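Local structure of pleckstrin homology domain-containing family A member 8 (Homo sapiens, 5KDI) at residues A[1-4]-A[5-8]; A[110-113]-A[114-118]. The protein probably transfers simple glycosphingolipids such as glucosylceramide between membranes, holding the lipid chains inside an all-helical GLTP fold. The protein carries 2 engineered substitutions. All coordinates share one frame; numbering follows the deposited sequence.

Contact 1 (A[1-4]-A[5-8]). With 6S8 ((~{Z})-~{N}-[(~{E},2~{S},3~{R})-1-[(2~{R},3~{R},4~{S},5~{R},6~{R})-6-(hydroxymethyl)-3,4,5-tris(oxidanyl)oxan-2-yl]oxy-3-oxidanyl-octadec-4-en-2-yl]octadec-9-enamide), chain C.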
loop_
_atom_site.group_PDB
_atom_site.type_symbol
_atom_site.label_atom_id
_atom_site.label_comp_id
_atom_site.label_asym_id
_atom_site.label_seq_id
_atom_site.Cartn_x
_atom_site.Cartn_y
_atom_site.Cartn_z
ATOM N N PRO A 1 -20.858 -6.189 -2.442
ATOM C CA PRO A 1 -19.600 -5.469 -2.209
ATOM C C PRO A 1 -18.438 -6.403 -1.876
ATOM O O PRO A 1 -18.649 -7.556 -1.560
ATOM C CB PRO A 1 -19.915 -4.639 -0.980
ATOM C CG PRO A 1 -20.938 -5.437 -0.203
ATOM C CD PRO A 1 -21.683 -6.277 -1.222
ATOM N N THR A 2 -17.227 -5.858 -1.935
ATOM C CA THR A 2 -16.045 -6.557 -1.528
ATOM C C THR A 2 -15.237 -5.674 -0.562
ATOM O O THR A 2 -15.547 -4.485 -0.376
ATOM C CB THR A 2 -15.118 -6.978 -2.671
ATOM O OG1 THR A 2 -14.396 -5.827 -3.065
ATOM C CG2 THR A 2 -15.852 -7.681 -3.904
ATOM N N PHE A 3 -14.192 -6.260 0.047
ATOM C CA PHE A 3 -13.289 -5.490 0.847
ATOM C C PHE A 3 -12.906 -4.162 0.162
ATOM O O PHE A 3 -12.763 -3.098 0.826
ATOM C CB PHE A 3 -12.001 -6.306 1.092
ATOM C CG PHE A 3 -10.802 -5.482 1.548
ATOM C CD1 PHE A 3 -10.696 -5.060 2.864
ATOM C CD2 PHE A 3 -9.828 -5.032 0.651
ATOM C CE1 PHE A 3 -9.658 -4.268 3.317
ATOM C CE2 PHE A 3 -8.751 -4.235 1.087
ATOM C CZ PHE A 3 -8.671 -3.856 2.429
ATOM N N PHE A 4 -12.650 -4.231 -1.162
ATOM C CA PHE A 4 -12.101 -3.102 -1.895
ATOM C C PHE A 4 -13.032 -1.949 -2.091
ATOM O O PHE A 4 -12.547 -0.846 -2.458
ATOM C CB PHE A 4 -11.564 -3.580 -3.243
ATOM C CG PHE A 4 -10.471 -4.574 -3.138
ATOM C CD1 PHE A 4 -9.208 -4.173 -2.759
ATOM C CD2 PHE A 4 -10.713 -5.916 -3.354
ATOM C CE1 PHE A 4 -8.187 -5.099 -2.611
ATOM C CE2 PHE A 4 -9.700 -6.840 -3.227
ATOM C CZ PHE A 4 -8.440 -6.437 -2.850
ATOM N N SER A 5 -14.290 -2.100 -1.659
ATOM C CA SER A 5 -15.239 -1.003 -1.677
ATOM C C SER A 5 -15.823 -0.677 -0.330
ATOM O O SER A 5 -16.773 0.095 -0.218
ATOM C CB SER A 5 -16.335 -1.241 -2.729
ATOM O OG SER A 5 -16.971 -2.502 -2.599
ATOM N N THR A 6 -15.205 -1.209 0.722
ATOM C CA THR A 6 -15.650 -0.918 2.068
ATOM C C THR A 6 -15.270 0.496 2.440
ATOM O O THR A 6 -14.296 1.068 1.916
ATOM C CB THR A 6 -15.132 -1.979 3.072
ATOM O OG1 THR A 6 -13.668 -2.038 3.018
ATOM C CG2 THR A 6 -15.828 -3.351 2.821
ATOM N N MET A 7 -15.977 1.102 3.401
ATOM C CA MET A 7 -15.723 2.512 3.759
ATOM C C MET A 7 -14.231 2.727 4.165
ATOM O O MET A 7 -13.633 1.896 4.914
ATOM C CB MET A 7 -16.609 2.836 4.965
ATOM C CG MET A 7 -16.591 4.294 5.423
ATOM S SD MET A 7 -16.732 5.577 4.143
ATOM C CE MET A 7 -18.445 6.061 4.346
ATOM N N ASN A 8 -13.645 3.815 3.663
ATOM C CA ASN A 8 -12.236 4.273 3.880
ATOM C C ASN A 8 -11.208 3.417 3.170
ATOM O O ASN A 8 -10.021 3.760 3.188
ATOM C CB ASN A 8 -11.892 4.373 5.398
ATOM C CG ASN A 8 -12.812 5.294 6.128
ATOM O OD1 ASN A 8 -13.001 6.470 5.725
ATOM N ND2 ASN A 8 -13.467 4.753 7.169
HETATM C C1 6S8 C . 12.350 -1.509 5.149
HETATM C C2 6S8 C . 11.609 -2.743 4.686
HETATM N N2 6S8 C . 10.252 -2.363 4.318
HETATM C C3 6S8 C . 11.575 -3.792 5.834
HETATM O O3 6S8 C . 12.947 -4.061 6.193
HETATM C C4 6S8 C . 10.886 -5.024 5.374
HETATM C C5 6S8 C . 9.780 -5.459 5.982
HETATM C C6 6S8 C . 9.003 -6.696 5.625
HETATM C C7 6S8 C . 9.437 -7.483 4.415
HETATM C C8 6S8 C . 8.844 -8.844 4.650
HETATM C C9 6S8 C . 8.575 -9.444 3.319
HETATM C C10 6S8 C . 7.304 -8.855 2.767
HETATM C C11 6S8 C . 6.224 -9.943 2.611
HETATM C C12 6S8 C . 5.256 -9.513 1.523
HETATM C C13 6S8 C . 3.780 -9.558 1.892
HETATM C C14 6S8 C . 3.141 -10.937 1.896
HETATM C C15 6S8 C . 1.671 -10.880 1.454
HETATM C C16 6S8 C . 0.641 -11.598 2.307
HETATM C C17 6S8 C . -0.279 -12.640 1.652
HETATM C C18 6S8 C . -1.279 -12.124 0.627
HETATM C C1A 6S8 C . 11.885 0.524 6.349
HETATM O O1A 6S8 C . 11.712 -0.874 6.256
HETATM C C2A 6S8 C . 10.756 1.120 7.143
HETATM O O2A 6S8 C . 9.525 0.859 6.443
HETATM C C3A 6S8 C . 10.992 2.600 7.441
HETATM O O3A 6S8 C . 9.987 3.066 8.312
HETATM C C4A 6S8 C . 12.373 2.782 8.040
HETATM O O4A 6S8 C . 12.406 2.343 9.396
HETATM O O5A 6S8 C . 15.730 1.416 7.046
HETATM C C5M 6S8 C . 13.417 2.111 7.168
HETATM C C6A 6S8 C . 14.794 2.247 7.763
HETATM O O6A 6S8 C . 13.097 0.722 7.044
HETATM C CAA 6S8 C . 9.728 -2.616 3.129
HETATM O OAA 6S8 C . 10.338 -3.100 2.179
HETATM C CAB 6S8 C . 8.296 -2.192 2.993
HETATM C CAC 6S8 C . 7.640 -3.505 3.514
HETATM C CAD 6S8 C . 6.649 -3.968 2.537
HETATM C CAE 6S8 C . 5.325 -3.929 3.248
HETATM C CAF 6S8 C . 4.308 -4.405 2.221
HETATM C CAG 6S8 C . 3.095 -3.458 2.181
HETATM C CAH 6S8 C . 1.791 -4.243 1.996
HETATM C CAI 6S8 C . 1.817 -4.814 0.608
HETATM C CAJ 6S8 C . 1.362 -6.030 0.294
HETATM C CAK 6S8 C . 0.728 -6.987 1.252
HETATM C CAL 6S8 C . -0.072 -7.859 0.276
HETATM C CAM 6S8 C . -1.232 -8.603 0.903
HETATM C CAN 6S8 C . -2.196 -7.640 1.530
HETATM C CAO 6S8 C . -3.587 -8.231 1.517
HETATM C CAP 6S8 C . -4.380 -7.817 0.308
HETATM C CAQ 6S8 C . -5.725 -7.285 0.687
HETATM C CAR 6S8 C . -6.051 -6.207 -0.268
#
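Ser5 folds back onto Thr2 in a short 3-10 turn near the N-terminus, an ST turn overlapping it: the backbone N of Phe4 donates to Thr2 OG1, while Ser5 N reaches Thr2 O at 3.0 Å. This second bond is nearly straight at the hydrogen (165°), the donor lying 53° out of the carbonyl plane. The hydroxyls of Ser5 and Thr2 do not pair; both are hydrogen-bonded to OD2 of Asp181 on helix 172-202, which ties the turn to that helix. Pro1 CB borders Ser5 OG at 4.0 Å.

Thr6 grips the next carbonyl twice. Its N meets Phe3 O at 3.1 Å, well above the carbonyl plane, and its OG1 donates to the same oxygen over 2.6 Å, much nearer that plane. A chi1 of 58° places OG1 between its own N and carbonyl carbon, on the side of Phe3 O, while the methyl CG2 lies 3.4 Å from Thr2 O. Thr9 OG1 is a second hydrogen-bonding partner of the Thr6 hydroxyl.

The turn thereby presents two aromatic rings to the glycolipid pocket. Phe3 CD2 lies over one face of the Phe4 ring, toward its rim, and Tyr185 meets Phe4 edge-to-face. The terminal carbon of the acyl chain, CAR of 6S8, reaches both rings, 3.6 Å from Phe3 CE2 and 3.4 Å from Phe4 CE1.

Contact 2 (A[110-113]-A[114-118])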
loop_
_atom_site.group_PDB
_atom_site.type_symbol
_atom_site.label_atom_id
_atom_site.label_comp_id
_atom_site.label_asym_id
_atom_site.label_seq_id
_atom_site.Cartn_x
_atom_site.Cartn_y
_atom_site.Cartn_z
ATOM N N PHE A 110 0.692 -7.167 -7.189
ATOM C CA PHE A 110 0.114 -8.412 -6.760
ATOM C C PHE A 110 -1.399 -8.451 -7.097
ATOM O O PHE A 110 -1.883 -9.411 -7.666
ATOM C CB PHE A 110 0.282 -8.512 -5.243
ATOM C CG PHE A 110 -0.570 -9.599 -4.611
ATOM C CD1 PHE A 110 -0.482 -10.984 -4.972
ATOM C CD2 PHE A 110 -1.500 -9.269 -3.641
ATOM C CE1 PHE A 110 -1.309 -11.921 -4.386
ATOM C CE2 PHE A 110 -2.306 -10.203 -3.049
ATOM C CZ PHE A 110 -2.220 -11.539 -3.396
ATOM N N LEU A 111 -2.117 -7.378 -6.805
ATOM C CA LEU A 111 -3.554 -7.367 -7.045
ATOM C C LEU A 111 -3.889 -7.315 -8.529
ATOM O O LEU A 111 -4.908 -7.861 -8.950
ATOM C CB LEU A 111 -4.231 -6.222 -6.305
ATOM C CG LEU A 111 -4.267 -6.309 -4.792
ATOM C CD1 LEU A 111 -4.867 -5.003 -4.220
ATOM C CD2 LEU A 111 -5.084 -7.514 -4.310
ATOM N N THR A 112 -3.006 -6.702 -9.325
ATOM C CA THR A 112 -3.158 -6.743 -10.801
ATOM C C THR A 112 -3.047 -8.159 -11.329
ATOM O O THR A 112 -3.847 -8.546 -12.152
ATOM C CB THR A 112 -2.158 -5.785 -11.520
ATOM O OG1 THR A 112 -2.347 -4.444 -11.030
ATOM C CG2 THR A 112 -2.232 -5.861 -13.048
ATOM N N GLU A 113 -2.079 -8.949 -10.849
ATOM C CA GLU A 113 -1.982 -10.361 -11.242
ATOM C C GLU A 113 -3.283 -11.091 -10.924
ATOM O O GLU A 113 -3.802 -11.843 -11.747
ATOM C CB GLU A 113 -0.834 -11.062 -10.510
ATOM C CG GLU A 113 0.531 -10.706 -10.987
ATOM C CD GLU A 113 1.145 -11.713 -11.957
ATOM O OE1 GLU A 113 0.741 -12.918 -12.041
ATOM O OE2 GLU A 113 2.033 -11.265 -12.666
ATOM N N VAL A 114 -3.751 -10.936 -9.689
ATOM C CA VAL A 114 -5.051 -11.526 -9.275
ATOM C C VAL A 114 -6.229 -11.089 -10.137
ATOM O O VAL A 114 -7.019 -11.928 -10.568
ATOM C CB VAL A 114 -5.376 -11.291 -7.777
ATOM C CG1 VAL A 114 -6.753 -11.912 -7.477
ATOM C CG2 VAL A 114 -4.258 -11.926 -6.902
ATOM N N LYS A 115 -6.330 -9.803 -10.407
ATOM C CA LYS A 115 -7.406 -9.261 -11.235
ATOM C C LYS A 115 -7.386 -9.835 -12.652
ATOM O O LYS A 115 -8.437 -9.994 -13.256
ATOM C CB LYS A 115 -7.312 -7.750 -11.323
ATOM C CG LYS A 115 -8.434 -7.097 -12.114
ATOM C CD LYS A 115 -8.251 -5.648 -12.393
ATOM C CE LYS A 115 -9.205 -5.127 -13.479
ATOM N NZ LYS A 115 -10.430 -5.937 -13.733
ATOM N N ASN A 116 -6.191 -10.095 -13.182
ATOM C CA ASN A 116 -6.003 -10.573 -14.540
ATOM C C ASN A 116 -6.099 -12.124 -14.601
ATOM O O ASN A 116 -5.860 -12.760 -15.617
ATOM C CB ASN A 116 -4.642 -10.081 -15.124
ATOM C CG ASN A 116 -4.574 -8.583 -15.377
ATOM O OD1 ASN A 116 -5.601 -7.863 -15.482
ATOM N ND2 ASN A 116 -3.314 -8.080 -15.472
ATOM N N GLY A 117 -6.482 -12.726 -13.483
ATOM C CA GLY A 117 -6.882 -14.113 -13.433
ATOM C C GLY A 117 -5.888 -15.093 -12.877
ATOM O O GLY A 117 -6.070 -16.286 -13.044
ATOM N N GLU A 118 -4.839 -14.617 -12.200
ATOM C CA GLU A 118 -3.877 -15.527 -11.544
ATOM C C GLU A 118 -4.486 -16.097 -10.272
ATOM O O GLU A 118 -4.920 -15.341 -9.380
ATOM C CB GLU A 118 -2.573 -14.844 -11.231
ATOM C CG GLU A 118 -1.555 -15.737 -10.578
ATOM C CD GLU A 118 -1.132 -16.927 -11.446
ATOM O OE1 GLU A 118 -0.539 -16.702 -12.496
ATOM O OE2 GLU A 118 -1.343 -18.090 -11.047
#
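Val114 lays its CG2 methyl over one face of the Phe110 ring, one turn back along helix 93-115, just before a Schellman motif ends that helix. The methyl is 4.3 Å from the ring centroid and 27° off the normal, a CH-pi contact, and its closest ring atom is CE1, at 3.9 Å. Phe110 CG is anti to the backbone N (chi1 166°), which sets the ring alongside the valine, both side chains pointing the same way. Val114 N donates to Phe110 O as in any helical turn.

At the end of the helix the bonding changes. Lys115 and Asn116 still bond to Leu111 O and Thr112 O, but Glu118 N turns back to Glu113 O at 3.0 Å, and inside this loop Gly117 N donates to Val114 O over 3.1 Å. Gly117, the C-prime residue, takes positive phi. Asn116 N adds a weak bond to Glu113 O, and the amide ND2 of Asn116 rests alongside the Thr112 methyl. Glu113 and Glu118 run side by side, their carboxylate planes 23° apart and their OE1 atoms separated by 4.0 Å, and the two like charges probably repel.

Farther out, neighbouring helices and the turn before helix 121-131 surround these groups. The Phe110 ring packs on Ala124 and Leu125 of helix 121-131 and meets Phe158; the nearest atoms of the Phe110 side chain and 6S8 are about 4 Å apart. Lys115 NZ is hydrogen-bonded to Gln179 and Ser183 of helix 172-202. Of the glutamates, Glu113 OE2 accepts from Asn127 ND2 and Glu118 OE2 from Asp120 N.

How the contacts relate
Contact 1 is a 3-10 turn in the N-terminal loop and contact 2 a helix end; both are partly buried, with centres about 18 Å apart. Two rings of contact 1 and one of contact 2 face the lipid. Thr2, Phe4, Phe110, Leu111 and Val114 are buried, whereas Pro1, Asn116 and Gly117 lie exposed. Threonine and serine hydroxyls do much of the tying in contact 1; contact 2 is closed chiefly by main-chain bonds, with glycine at its turning point and a glutamate pair beside it. Tyr185 of helix 172-202 touches both Phe4 and Leu111, and the two contacts meet directly where Phe4 CE1 packs 3.7 Å from Leu111 CD1.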